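Local coordinates for protein SSD1 (Saccharomyces cerevisiae S288C, PDB 7AM1) that binds untranslated regions of messenger RNA and represses translation, as a non-enzymatic member of the RNase II family, at residues S5-Y10 with K288-T293; G28-N33 with N61-G66; D39-T44 with D51-G56; G66-V71 with A211-I216; K256-A261 with L295-I300. One frame throughout, in Å; residues are numbered along the deposited sequence.

Contact 1: residues S5-Y10 with K288-T293; sequences SLFAPY and KRWPIT
Phe7 and Trp290 meet crosswise: their side chains run at about a right angle, and the phenyl plane stands at 85° to the five-membered ring of the indole. The phenyl meets the pyrrole and benzo parts together, with Phe7 CE2 lying 4.0 Å from Trp290 NE1 and Phe7 CZ 4.2 Å from Trp290 CZ2. With Trp290 CG anti to the backbone N (chi1 -166°), the indole is carried to the side of Phe7. Its NH is bonded elsewhere, to the carbonyl of Ser294. Ile292 serves the other end of Phe7. Its CB packs 3.8 Å from Phe7 CB, while its carbonyl O lies near the phenyl plane at the ring edge, 3.8 Å from Phe7 CD2. The contact thereby ties the extended chain before helix 15-22 to the loop that follows strand 281-289 of the second cold-shock domain, just past a classic beta bulge in which Lys288 and Arg289 both face Phe298. The branch methyl Ile292 CG2 reaches on to the next peptides, 3.8 Å from Ala8 O, and Ile292 CD1 lies 4.2 Å from Pro9 CD. Arg62, bonded to the carbonyl of Trp290, also touches the side chains of Phe7 and Ile292.

Contact 2: residues G28-N33 with N61-G66; sequences GILRVN and NRALEG
Leu30 packs against the loop that leads into strand 68-73, its CD2 only 3.3 Å from Leu64 O and 3.8 Å from Ala63 CB. Leu30 CG is anti to the backbone N (chi1 -176°), which carries it toward Leu64 and Ala63. Beside it, the backbone bond from Gly66 N to Leu30 O measures 3.0 Å. The Glu65 carboxylate completes this firm part: Val32 N donates to Glu65 OE2 over 2.8 Å, nearly straight at 171°. Strand 26-32 belongs to a five-stranded sheet closed on itself, consistent with the OB fold of a first cold-shock domain, and the loop 61-66 lies across it before entering strand 68-73, the next strand over. Toward solvent the grip slackens. Arg31, an exposed residue, offers NH1 to Glu65 OE1 at 3.3 Å, a salt bridge in the guanidinium plane but 42° above that of the carboxylate. Ile29 CG2 covers one face of the Arg31 guanidinium near its rim, 3.5 Å above the plane, and Lys256 adds a long, weak ion pair to the same Glu65 oxygen.

Contact 3: residues D39-T44 with D51-G56; sequences DAWVST and DIYICG
Asp51 reaches back over Ser43, its OD1 3.1 Å from Ser43 CA, while its own CB lies near Trp41 CE3. At Ile52 the backbones exchange two hydrogen bonds with Val42, the shorter running 2.8 Å from Ile52 N to Val42 O, and the end of the side chain, CD1, touches Thr44 CG2. Tyr53 turns to the opposite face of the sheet. Its CB sits over the six-membered ring of Trp41, 4.1 Å from the centroid, a CH-pi contact; the two aromatic planes then diverge by 48°, with Tyr53 CD1 over the rim of the indole. Tyr53 CG is anti to the backbone N (chi1 179°), and the phenol extends past Trp41 toward Asp39, where Tyr53 OH donates to Asp39 OD2 over 2.8 Å. That bond comes from well above the carboxylate plane, which stands 77° from the ring. Ile54 returns to the face of Ala40 and Val42: its N is 2.7 Å from Ala40 O, and its CG1 lies 3.8 Å from Val42 CG2. Last comes Gly56, whose N gives Asp39 OD1 a weak bond, so that both oxygens of Asp39 have a donor in 51-56, the second a weak one. Two antiparallel strands joined by a loop form a beta hairpin, which supplies the second and third strands of a closed five-stranded sheet, as in the OB folds of cold-shock domains.

Contact 4: residues G66-V71 with A211-I216; sequences GDLVAV and AVLDRI
Leu68, Asp67 and Leu213 bury the most surface between these segments. Leu68 sits at a break in the register: its O accepts from Leu213 N at 2.7 Å and from Asp214 N at 3.2 Å, both from the same face of the carbonyl plane. Two consecutive residues facing one is a classic beta bulge, which shifts the pairing of the antiparallel strands 68-73 and 206-214 by a residue. The bulge turns Leu213 toward the first strand. Its CB packs 3.8 Å from Leu68 CD2, its CD2 4.0 Å from Ala70 CB, and its CG, anti to the carbonyl carbon (chi1 -56°), rests near Ala70 N. Just before strand 68-73, Asp67 meets Arg215 in a side-on, two-nitrogen salt bridge. Arg215 NE binds Asp67 OD1 at 2.8 Å and Arg215 NH2 binds Asp67 OD2 at 2.6 Å, each nitrogen on the syn side of its oxygen; the carboxylate and guanidinium are nearly coplanar, 17° apart. A water also bridges the segments, accepting from Ile216 N and giving a weak bond to Gly66 O. Within the closed sheet, consistent with an OB fold, this pairing joins the fourth and fifth strands in chain order. Asp67 is buried, and its OD2 also accepts from Leu64 N. Short bonds from a cation and a further N-H would probably keep this carboxylate ionised and its plane fixed.

Contact 5: residues K256-A261 with L295-I300; sequences KVPLIA and LHPFGI
Ala261 N donates to Pro297 O over 2.9 Å in a nearly straight bond (167°), and Ala261 O takes Gly299 N at 3.0 Å. The same oxygen of Ala261 is approached by Phe298 CA at 3.4 Å in a C-H...O contact. Between these bonds Ala261 CB enters the angle of two aromatic side chains, 3.5 Å from His296 CD2 and 3.6 Å from Phe298 CD1. The imidazole in turn places CD2 above one face of the Phe298 ring, toward its rim, and meets Trp249 edge-to-face. Ala261 and Phe298 thus make a single backbone bridge between strands 260-263 and 298-307, the two outermost of an antiparallel five-stranded sheet. Their meeting brings its ends together, as expected for the OB fold of this second cold-shock domain. One residue earlier in the strand, Ile260 CG2, anti to its backbone N, approaches Gly299 N to 3.4 Å; it comes so near because the glycine has no side chain on the side facing Ile260. Before the strand the contact is largely apolar: the rings of Pro258 and Pro297 cross obliquely, Pro258 CG to Pro297 CG at 3.8 Å, next to Trp290. Leu259 O is buried here without a polar partner, with Pro297 CD 3.5 Å away.

Contacts 2, 3 and 4 share one closed sheet: strand 26-32 pairs with 39-43 through Arg31 N and Trp41 O (2.7 Å) and with 68-73 through Gly28 O and Val69 N (2.8 Å). Contact 5 closes the second sheet, and contact 1 helps to join the two domains. There Tyr10 OH lies 2.6 Å from Asn61 O, and Arg62 NH1 2.7 Å from Trp290 O, so the loop of contact 2 meets both segments of contact 1. Contacts 2 and 5 also touch, Val32 CG2 to Lys256 CB at 3.2 Å. Contacts 3 and 5 stay apart, their nearest atoms about 8 Å from each other. Pentaethylene glycol, probably from crystallisation, lies about 3 Å from the Arg215 side chain.

Contact 1: residues S5-Y10 with K288-T293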
# COMPACT_ATOMS: atom_id res chain seq x y z
N SER A 5 -12.87 -8.86 33.47
CA SER A 5 -12.42 -8.94 32.07
C SER A 5 -13.10 -10.11 31.33
O SER A 5 -12.44 -11.02 30.84
CB SER A 5 -10.90 -9.07 32.03
OG SER A 5 -10.40 -8.72 30.75
N LEU A 6 -14.43 -10.06 31.25
CA LEU A 6 -15.26 -11.09 30.63
C LEU A 6 -16.06 -10.52 29.46
O LEU A 6 -16.61 -9.42 29.58
CB LEU A 6 -16.22 -11.71 31.64
CG LEU A 6 -15.57 -12.43 32.81
CD1 LEU A 6 -16.39 -12.22 34.06
CD2 LEU A 6 -15.48 -13.91 32.48
N PHE A 7 -16.12 -11.26 28.35
CA PHE A 7 -16.79 -10.79 27.14
C PHE A 7 -18.30 -10.71 27.33
O PHE A 7 -18.92 -11.62 27.89
CB PHE A 7 -16.50 -11.73 25.96
CG PHE A 7 -15.09 -11.68 25.46
CD1 PHE A 7 -14.49 -10.47 25.17
CD2 PHE A 7 -14.38 -12.86 25.24
CE1 PHE A 7 -13.19 -10.43 24.70
CE2 PHE A 7 -13.08 -12.82 24.76
CZ PHE A 7 -12.48 -11.61 24.49
N ALA A 8 -18.90 -9.64 26.81
CA ALA A 8 -20.35 -9.45 26.88
C ALA A 8 -21.02 -9.97 25.61
O ALA A 8 -20.51 -9.76 24.51
CB ALA A 8 -20.69 -7.97 27.06
N PRO A 9 -22.17 -10.64 25.72
CA PRO A 9 -22.88 -11.06 24.51
C PRO A 9 -23.29 -9.85 23.68
O PRO A 9 -23.55 -8.77 24.20
CB PRO A 9 -24.10 -11.82 25.04
CG PRO A 9 -24.30 -11.29 26.43
CD PRO A 9 -22.92 -10.99 26.95
N TYR A 10 -23.33 -10.05 22.36
CA TYR A 10 -23.68 -8.98 21.45
C TYR A 10 -25.15 -8.59 21.58
O TYR A 10 -26.02 -9.42 21.88
CB TYR A 10 -23.41 -9.40 20.00
CG TYR A 10 -21.97 -9.64 19.64
CD1 TYR A 10 -20.97 -8.77 20.07
CD2 TYR A 10 -21.60 -10.73 18.87
CE1 TYR A 10 -19.64 -8.99 19.73
CE2 TYR A 10 -20.28 -10.96 18.53
CZ TYR A 10 -19.31 -10.09 18.96
OH TYR A 10 -18.00 -10.32 18.61
N LYS A 288 -13.94 -19.72 12.54
CA LYS A 288 -15.29 -20.27 12.49
C LYS A 288 -16.20 -19.72 13.58
O LYS A 288 -17.39 -19.48 13.33
CB LYS A 288 -15.24 -21.80 12.59
CG LYS A 288 -16.10 -22.48 11.54
CD LYS A 288 -16.30 -23.96 11.84
CE LYS A 288 -17.23 -24.60 10.81
NZ LYS A 288 -17.44 -26.05 11.07
N ARG A 289 -15.71 -19.55 14.80
CA ARG A 289 -16.57 -19.09 15.89
C ARG A 289 -15.70 -18.48 16.97
O ARG A 289 -14.52 -18.81 17.11
CB ARG A 289 -17.41 -20.23 16.48
CG ARG A 289 -16.58 -21.33 17.13
CD ARG A 289 -17.41 -22.57 17.48
NE ARG A 289 -16.63 -23.48 18.31
CZ ARG A 289 -16.52 -23.40 19.63
NH1 ARG A 289 -17.16 -22.46 20.31
NH2 ARG A 289 -15.77 -24.28 20.28
N TRP A 290 -16.31 -17.60 17.76
CA TRP A 290 -15.64 -17.00 18.92
C TRP A 290 -16.71 -16.62 19.92
O TRP A 290 -17.24 -15.50 19.91
CB TRP A 290 -14.80 -15.79 18.52
CG TRP A 290 -13.84 -15.37 19.59
CD1 TRP A 290 -13.78 -15.84 20.88
CD2 TRP A 290 -12.82 -14.38 19.48
NE1 TRP A 290 -12.77 -15.20 21.56
CE2 TRP A 290 -12.17 -14.30 20.72
CE3 TRP A 290 -12.39 -13.54 18.44
CZ2 TRP A 290 -11.11 -13.43 20.96
CZ3 TRP A 290 -11.34 -12.68 18.67
CH2 TRP A 290 -10.72 -12.63 19.92
N PRO A 291 -17.08 -17.54 20.80
CA PRO A 291 -18.11 -17.24 21.81
C PRO A 291 -17.51 -16.49 22.99
O PRO A 291 -16.30 -16.43 23.18
CB PRO A 291 -18.60 -18.63 22.23
CG PRO A 291 -17.39 -19.51 22.06
CD PRO A 291 -16.59 -18.93 20.91
N ILE A 292 -18.40 -15.91 23.80
CA ILE A 292 -17.96 -15.16 24.97
C ILE A 292 -17.22 -16.04 25.96
O ILE A 292 -16.49 -15.54 26.82
CB ILE A 292 -19.16 -14.47 25.66
CG1 ILE A 292 -20.14 -15.51 26.21
CG2 ILE A 292 -19.85 -13.52 24.69
CD1 ILE A 292 -21.35 -14.91 26.89
N THR A 293 -17.39 -17.36 25.87
CA THR A 293 -16.78 -18.28 26.82
C THR A 293 -15.34 -18.65 26.48
O THR A 293 -14.72 -19.42 27.23
CB THR A 293 -17.62 -19.57 26.91
OG1 THR A 293 -17.84 -20.09 25.60
CG2 THR A 293 -18.95 -19.29 27.60

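Contact 2: residues G28-N33 with N61-G66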
# COMPACT_ATOMS: atom_id res chain seq x y z
N GLY A 28 -18.73 1.88 12.92
CA GLY A 28 -17.43 2.18 12.36
C GLY A 28 -16.66 0.91 12.10
O GLY A 28 -17.09 -0.20 12.46
N ILE A 29 -15.50 1.08 11.47
CA ILE A 29 -14.65 -0.02 11.05
C ILE A 29 -13.56 -0.20 12.10
O ILE A 29 -12.88 0.76 12.48
CB ILE A 29 -14.04 0.24 9.66
CG1 ILE A 29 -15.16 0.32 8.61
CG2 ILE A 29 -13.05 -0.84 9.29
CD1 ILE A 29 -15.85 -1.00 8.33
N LEU A 30 -13.39 -1.44 12.58
CA LEU A 30 -12.39 -1.74 13.59
C LEU A 30 -11.02 -1.93 12.95
O LEU A 30 -10.89 -2.62 11.93
CB LEU A 30 -12.79 -3.00 14.35
CG LEU A 30 -11.90 -3.42 15.53
CD1 LEU A 30 -12.48 -2.93 16.84
CD2 LEU A 30 -11.71 -4.92 15.54
N ARG A 31 -10.00 -1.32 13.54
CA ARG A 31 -8.62 -1.50 13.10
C ARG A 31 -7.75 -1.73 14.33
O ARG A 31 -7.71 -0.89 15.23
CB ARG A 31 -8.13 -0.28 12.32
CG ARG A 31 -8.98 0.06 11.09
CD ARG A 31 -8.68 -0.86 9.91
NE ARG A 31 -9.40 -0.47 8.70
CZ ARG A 31 -9.68 -1.30 7.69
NH1 ARG A 31 -9.30 -2.57 7.74
NH2 ARG A 31 -10.34 -0.85 6.64
N VAL A 32 -7.06 -2.87 14.37
CA VAL A 32 -6.21 -3.20 15.51
C VAL A 32 -4.84 -2.58 15.30
O VAL A 32 -4.33 -2.53 14.17
CB VAL A 32 -6.13 -4.72 15.72
CG1 VAL A 32 -7.40 -5.42 15.19
CG2 VAL A 32 -4.89 -5.30 15.08
N ASN A 33 -4.25 -2.07 16.38
CA ASN A 33 -2.90 -1.53 16.34
C ASN A 33 -1.90 -2.68 16.21
O ASN A 33 -1.69 -3.44 17.16
CB ASN A 33 -2.62 -0.70 17.59
N ASN A 61 -14.36 -7.15 22.32
CA ASN A 61 -15.45 -8.12 22.31
C ASN A 61 -15.43 -9.00 21.07
O ASN A 61 -16.44 -9.18 20.38
CB ASN A 61 -16.80 -7.42 22.45
CG ASN A 61 -17.88 -8.35 22.94
OD1 ASN A 61 -17.61 -9.50 23.30
ND2 ASN A 61 -19.11 -7.85 22.99
N ARG A 62 -14.27 -9.59 20.79
CA ARG A 62 -14.12 -10.65 19.80
C ARG A 62 -14.27 -10.16 18.37
O ARG A 62 -14.30 -10.98 17.44
CB ARG A 62 -15.12 -11.79 20.07
CG ARG A 62 -15.02 -12.33 21.50
CD ARG A 62 -16.26 -13.10 21.94
NE ARG A 62 -17.42 -12.22 22.11
CZ ARG A 62 -18.64 -12.46 21.64
NH1 ARG A 62 -18.90 -13.58 20.97
NH2 ARG A 62 -19.61 -11.59 21.86
N ALA A 63 -14.35 -8.86 18.15
CA ALA A 63 -14.39 -8.33 16.79
C ALA A 63 -13.04 -8.56 16.11
O ALA A 63 -12.00 -8.65 16.76
CB ALA A 63 -14.74 -6.85 16.79
N LEU A 64 -13.07 -8.66 14.78
CA LEU A 64 -11.87 -8.88 14.00
C LEU A 64 -11.54 -7.64 13.17
O LEU A 64 -12.39 -6.80 12.89
CB LEU A 64 -12.02 -10.09 13.08
CG LEU A 64 -12.28 -11.45 13.73
CD1 LEU A 64 -12.56 -12.50 12.66
CD2 LEU A 64 -11.12 -11.88 14.61
N GLU A 65 -10.27 -7.56 12.77
CA GLU A 65 -9.81 -6.53 11.85
C GLU A 65 -10.75 -6.42 10.66
O GLU A 65 -11.13 -7.42 10.06
CB GLU A 65 -8.39 -6.86 11.38
CG GLU A 65 -7.86 -5.95 10.28
CD GLU A 65 -7.42 -4.59 10.80
OE1 GLU A 65 -7.21 -3.68 9.97
OE2 GLU A 65 -7.29 -4.44 12.03
N GLY A 66 -11.15 -5.19 10.34
CA GLY A 66 -11.99 -4.91 9.20
C GLY A 66 -13.48 -5.02 9.47
O GLY A 66 -14.28 -4.60 8.61

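Contact 3: residues D39-T44 with D51-G56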
# COMPACT_ATOMS: atom_id res chain seq x y z
N ASP A 39 -4.86 -3.12 21.79
CA ASP A 39 -5.72 -1.97 21.55
C ASP A 39 -6.20 -1.95 20.11
O ASP A 39 -5.65 -2.63 19.23
CB ASP A 39 -4.99 -0.67 21.89
CG ASP A 39 -4.54 -0.62 23.34
OD1 ASP A 39 -5.13 -1.34 24.17
OD2 ASP A 39 -3.60 0.15 23.64
N ALA A 40 -7.21 -1.13 19.86
CA ALA A 40 -7.81 -1.02 18.54
C ALA A 40 -8.50 0.33 18.45
O ALA A 40 -8.79 0.97 19.47
CB ALA A 40 -8.81 -2.15 18.27
N TRP A 41 -8.75 0.76 17.22
CA TRP A 41 -9.48 1.98 16.94
C TRP A 41 -10.67 1.66 16.04
O TRP A 41 -10.62 0.71 15.25
CB TRP A 41 -8.57 3.02 16.28
CG TRP A 41 -7.42 3.40 17.16
CD1 TRP A 41 -6.23 2.75 17.27
CD2 TRP A 41 -7.35 4.51 18.07
NE1 TRP A 41 -5.43 3.37 18.19
CE2 TRP A 41 -6.09 4.46 18.69
CE3 TRP A 41 -8.24 5.54 18.41
CZ2 TRP A 41 -5.69 5.40 19.63
CZ3 TRP A 41 -7.83 6.48 19.35
CH2 TRP A 41 -6.57 6.40 19.95
N VAL A 42 -11.73 2.43 16.19
CA VAL A 42 -12.89 2.34 15.31
C VAL A 42 -13.04 3.68 14.62
O VAL A 42 -13.29 4.70 15.28
CB VAL A 42 -14.16 1.94 16.07
CG1 VAL A 42 -15.37 2.02 15.16
CG2 VAL A 42 -14.00 0.53 16.63
N SER A 43 -12.87 3.69 13.31
CA SER A 43 -12.99 4.92 12.53
C SER A 43 -14.43 5.14 12.11
O SER A 43 -15.09 4.22 11.60
CB SER A 43 -12.08 4.86 11.29
OG SER A 43 -12.36 3.71 10.52
N THR A 44 -14.92 6.35 12.35
CA THR A 44 -16.26 6.73 11.94
C THR A 44 -16.21 7.35 10.55
O THR A 44 -15.25 8.02 10.18
CB THR A 44 -16.86 7.73 12.94
OG1 THR A 44 -16.02 8.89 13.01
CG2 THR A 44 -16.95 7.11 14.32
N ASP A 51 -11.50 9.01 15.80
CA ASP A 51 -11.66 7.57 15.94
C ASP A 51 -11.91 7.23 17.40
O ASP A 51 -11.53 7.97 18.31
CB ASP A 51 -10.41 6.83 15.45
CG ASP A 51 -10.24 6.88 13.95
OD1 ASP A 51 -11.17 7.33 13.26
OD2 ASP A 51 -9.17 6.46 13.46
N ILE A 52 -12.57 6.09 17.62
CA ILE A 52 -12.94 5.65 18.96
C ILE A 52 -11.90 4.64 19.44
O ILE A 52 -11.65 3.63 18.78
CB ILE A 52 -14.35 5.05 19.00
CG1 ILE A 52 -15.37 6.12 18.61
CG2 ILE A 52 -14.65 4.50 20.38
CD1 ILE A 52 -16.61 5.58 17.94
N TYR A 53 -11.30 4.92 20.60
CA TYR A 53 -10.30 4.04 21.18
C TYR A 53 -10.96 2.84 21.84
O TYR A 53 -11.95 2.99 22.57
CB TYR A 53 -9.46 4.83 22.19
CG TYR A 53 -8.40 4.03 22.90
CD1 TYR A 53 -7.41 3.37 22.18
CD2 TYR A 53 -8.35 3.96 24.28
CE1 TYR A 53 -6.43 2.65 22.82
CE2 TYR A 53 -7.37 3.24 24.93
CZ TYR A 53 -6.41 2.59 24.20
OH TYR A 53 -5.42 1.87 24.83
N ILE A 54 -10.43 1.65 21.56
CA ILE A 54 -10.94 0.40 22.13
C ILE A 54 -9.81 -0.21 22.94
O ILE A 54 -8.83 -0.72 22.38
CB ILE A 54 -11.42 -0.57 21.04
CG1 ILE A 54 -12.36 0.12 20.05
CG2 ILE A 54 -12.11 -1.78 21.69
CD1 ILE A 54 -13.66 0.62 20.67
N CYS A 55 -9.95 -0.19 24.27
CA CYS A 55 -8.88 -0.58 25.18
C CYS A 55 -9.04 -2.04 25.58
O CYS A 55 -10.05 -2.41 26.19
CB CYS A 55 -8.89 0.32 26.42
SG CYS A 55 -7.54 0.01 27.56
N GLY A 56 -8.04 -2.85 25.26
CA GLY A 56 -7.98 -4.22 25.72
C GLY A 56 -8.87 -5.16 24.93
O GLY A 56 -9.66 -4.77 24.08

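Contact 4: residues G66-V71 with A211-I216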
# COMPACT_ATOMS: atom_id res chain seq x y z
N GLY A 66 -11.15 -5.19 10.34
CA GLY A 66 -11.99 -4.91 9.20
C GLY A 66 -13.48 -5.02 9.47
O GLY A 66 -14.28 -4.60 8.61
N ASP A 67 -13.88 -5.57 10.61
CA ASP A 67 -15.29 -5.66 10.95
C ASP A 67 -15.92 -4.28 11.00
O ASP A 67 -15.30 -3.31 11.45
CB ASP A 67 -15.47 -6.33 12.32
CG ASP A 67 -15.33 -7.84 12.27
OD1 ASP A 67 -15.13 -8.40 11.17
OD2 ASP A 67 -15.42 -8.48 13.35
N LEU A 68 -17.16 -4.19 10.52
CA LEU A 68 -18.04 -3.09 10.88
C LEU A 68 -18.67 -3.41 12.23
O LEU A 68 -19.33 -4.45 12.38
CB LEU A 68 -19.12 -2.90 9.81
CG LEU A 68 -20.11 -1.77 10.07
CD1 LEU A 68 -19.42 -0.42 9.97
CD2 LEU A 68 -21.27 -1.85 9.09
N VAL A 69 -18.45 -2.55 13.22
CA VAL A 69 -18.89 -2.80 14.58
C VAL A 69 -19.76 -1.64 15.06
O VAL A 69 -19.64 -0.51 14.60
CB VAL A 69 -17.70 -3.00 15.55
CG1 VAL A 69 -16.96 -4.29 15.21
CG2 VAL A 69 -16.75 -1.81 15.49
N ALA A 70 -20.66 -1.96 15.99
CA ALA A 70 -21.38 -0.97 16.77
C ALA A 70 -20.67 -0.80 18.10
O ALA A 70 -20.42 -1.78 18.81
CB ALA A 70 -22.83 -1.40 16.99
N VAL A 71 -20.31 0.44 18.44
CA VAL A 71 -19.57 0.73 19.66
C VAL A 71 -20.41 1.66 20.53
O VAL A 71 -21.07 2.57 20.02
CB VAL A 71 -18.17 1.32 19.40
CG1 VAL A 71 -17.68 0.92 18.01
CG2 VAL A 71 -18.15 2.82 19.59
N ALA A 211 -21.62 -5.07 19.22
CA ALA A 211 -22.15 -5.95 18.18
C ALA A 211 -21.24 -5.86 16.97
O ALA A 211 -20.60 -4.83 16.73
CB ALA A 211 -23.59 -5.59 17.81
N VAL A 212 -21.19 -6.95 16.20
CA VAL A 212 -20.55 -6.95 14.89
C VAL A 212 -21.65 -6.77 13.86
O VAL A 212 -22.57 -7.60 13.76
CB VAL A 212 -19.77 -8.25 14.64
CG1 VAL A 212 -19.21 -8.25 13.22
CG2 VAL A 212 -18.65 -8.40 15.67
N LEU A 213 -21.58 -5.68 13.10
CA LEU A 213 -22.63 -5.39 12.13
C LEU A 213 -22.37 -6.07 10.79
O LEU A 213 -23.32 -6.53 10.14
CB LEU A 213 -22.76 -3.88 11.94
CG LEU A 213 -23.02 -3.08 13.23
CD1 LEU A 213 -23.05 -1.59 12.95
CD2 LEU A 213 -24.32 -3.53 13.90
N ASP A 214 -21.11 -6.15 10.36
CA ASP A 214 -20.82 -6.79 9.08
C ASP A 214 -19.37 -7.28 9.08
O ASP A 214 -18.50 -6.69 9.71
CB ASP A 214 -21.07 -5.83 7.92
CG ASP A 214 -21.38 -6.55 6.62
OD1 ASP A 214 -21.48 -7.80 6.62
OD2 ASP A 214 -21.54 -5.86 5.59
N ARG A 215 -19.16 -8.38 8.37
CA ARG A 215 -17.84 -8.97 8.19
C ARG A 215 -17.81 -9.65 6.83
O ARG A 215 -18.73 -10.41 6.51
CB ARG A 215 -17.53 -9.98 9.30
CG ARG A 215 -16.27 -10.79 9.09
CD ARG A 215 -16.03 -11.76 10.26
NE ARG A 215 -15.95 -11.07 11.55
CZ ARG A 215 -16.10 -11.67 12.73
NH1 ARG A 215 -16.35 -12.97 12.80
NH2 ARG A 215 -16.00 -10.95 13.85
N ILE A 216 -16.79 -9.37 6.03
CA ILE A 216 -16.63 -10.08 4.77
C ILE A 216 -16.47 -11.56 5.13
O ILE A 216 -15.54 -11.90 5.88
CB ILE A 216 -15.44 -9.56 3.96
CG1 ILE A 216 -15.56 -8.05 3.71
CG2 ILE A 216 -15.33 -10.32 2.65
CD1 ILE A 216 -16.69 -7.65 2.79
O HOH W 1 -14.70 -7.29 7.13

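Contact 5: residues K256-A261 with L295-I300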
# COMPACT_ATOMS: atom_id res chain seq x y z
N LYS A 256 -2.30 -8.70 13.07
CA LYS A 256 -3.56 -8.13 13.52
C LYS A 256 -4.62 -9.18 13.78
O LYS A 256 -5.74 -8.84 14.19
CB LYS A 256 -4.07 -7.10 12.52
CG LYS A 256 -3.13 -5.91 12.33
CD LYS A 256 -3.76 -4.85 11.44
CE LYS A 256 -3.52 -5.17 9.97
NZ LYS A 256 -4.50 -6.17 9.49
N VAL A 257 -4.30 -10.45 13.55
CA VAL A 257 -5.23 -11.56 13.73
C VAL A 257 -4.76 -12.34 14.95
O VAL A 257 -3.58 -12.70 15.03
CB VAL A 257 -5.27 -12.48 12.49
CG1 VAL A 257 -6.36 -13.54 12.65
CG2 VAL A 257 -5.49 -11.66 11.22
N PRO A 258 -5.63 -12.62 15.92
CA PRO A 258 -5.19 -13.36 17.10
C PRO A 258 -4.86 -14.80 16.76
O PRO A 258 -5.22 -15.31 15.69
CB PRO A 258 -6.39 -13.27 18.05
CG PRO A 258 -7.56 -13.10 17.15
CD PRO A 258 -7.08 -12.32 15.96
N LEU A 259 -4.16 -15.46 17.68
CA LEU A 259 -3.98 -16.90 17.58
C LEU A 259 -5.34 -17.56 17.45
O LEU A 259 -6.32 -17.14 18.08
CB LEU A 259 -3.24 -17.45 18.81
CG LEU A 259 -1.77 -17.07 18.97
CD1 LEU A 259 -1.24 -17.59 20.31
CD2 LEU A 259 -0.94 -17.58 17.81
N ILE A 260 -5.41 -18.60 16.63
CA ILE A 260 -6.64 -19.32 16.36
C ILE A 260 -6.50 -20.73 16.90
O ILE A 260 -5.52 -21.42 16.60
CB ILE A 260 -6.98 -19.34 14.86
CG1 ILE A 260 -7.06 -17.92 14.30
CG2 ILE A 260 -8.28 -20.10 14.63
CD1 ILE A 260 -7.10 -17.84 12.78
N ALA A 261 -7.47 -21.14 17.71
CA ALA A 261 -7.50 -22.51 18.22
C ALA A 261 -8.06 -23.43 17.14
O ALA A 261 -9.16 -23.21 16.63
CB ALA A 261 -8.34 -22.59 19.49
N LEU A 295 -11.38 -17.18 25.32
CA LEU A 295 -10.48 -16.04 25.18
C LEU A 295 -9.94 -15.90 23.76
O LEU A 295 -9.37 -14.86 23.43
CB LEU A 295 -9.31 -16.16 26.16
CG LEU A 295 -9.65 -15.98 27.64
CD1 LEU A 295 -8.46 -16.33 28.52
CD2 LEU A 295 -10.11 -14.55 27.89
N HIS A 296 -10.11 -16.92 22.93
CA HIS A 296 -9.54 -16.98 21.59
C HIS A 296 -10.58 -17.48 20.62
O HIS A 296 -11.49 -18.23 20.99
CB HIS A 296 -8.32 -17.92 21.57
CG HIS A 296 -8.56 -19.20 22.31
ND1 HIS A 296 -8.08 -19.41 23.59
CD2 HIS A 296 -9.26 -20.31 21.98
CE1 HIS A 296 -8.46 -20.61 24.00
NE2 HIS A 296 -9.18 -21.17 23.05
N PRO A 297 -10.49 -17.09 19.35
CA PRO A 297 -11.38 -17.65 18.33
C PRO A 297 -11.01 -19.09 18.01
O PRO A 297 -9.89 -19.55 18.25
CB PRO A 297 -11.17 -16.73 17.12
CG PRO A 297 -9.79 -16.20 17.29
CD PRO A 297 -9.56 -16.08 18.77
N PHE A 298 -11.99 -19.80 17.48
CA PHE A 298 -11.80 -21.14 16.95
C PHE A 298 -11.88 -21.08 15.43
O PHE A 298 -12.59 -20.24 14.86
CB PHE A 298 -12.84 -22.12 17.50
CG PHE A 298 -12.76 -22.29 19.00
CD1 PHE A 298 -11.91 -23.23 19.56
CD2 PHE A 298 -13.55 -21.53 19.84
CE1 PHE A 298 -11.83 -23.40 20.93
CE2 PHE A 298 -13.48 -21.69 21.21
CZ PHE A 298 -12.62 -22.63 21.76
N GLY A 299 -11.16 -21.99 14.77
CA GLY A 299 -11.09 -21.97 13.32
C GLY A 299 -10.89 -23.34 12.72
O GLY A 299 -10.92 -24.34 13.44
N ILE A 300 -10.70 -23.39 11.40
CA ILE A 300 -10.49 -24.65 10.69
C ILE A 300 -9.26 -24.49 9.81
O ILE A 300 -8.87 -23.38 9.44
CB ILE A 300 -11.71 -25.03 9.83
CG1 ILE A 300 -11.97 -23.96 8.77
CG2 ILE A 300 -12.95 -25.19 10.70
CD1 ILE A 300 -13.12 -24.26 7.81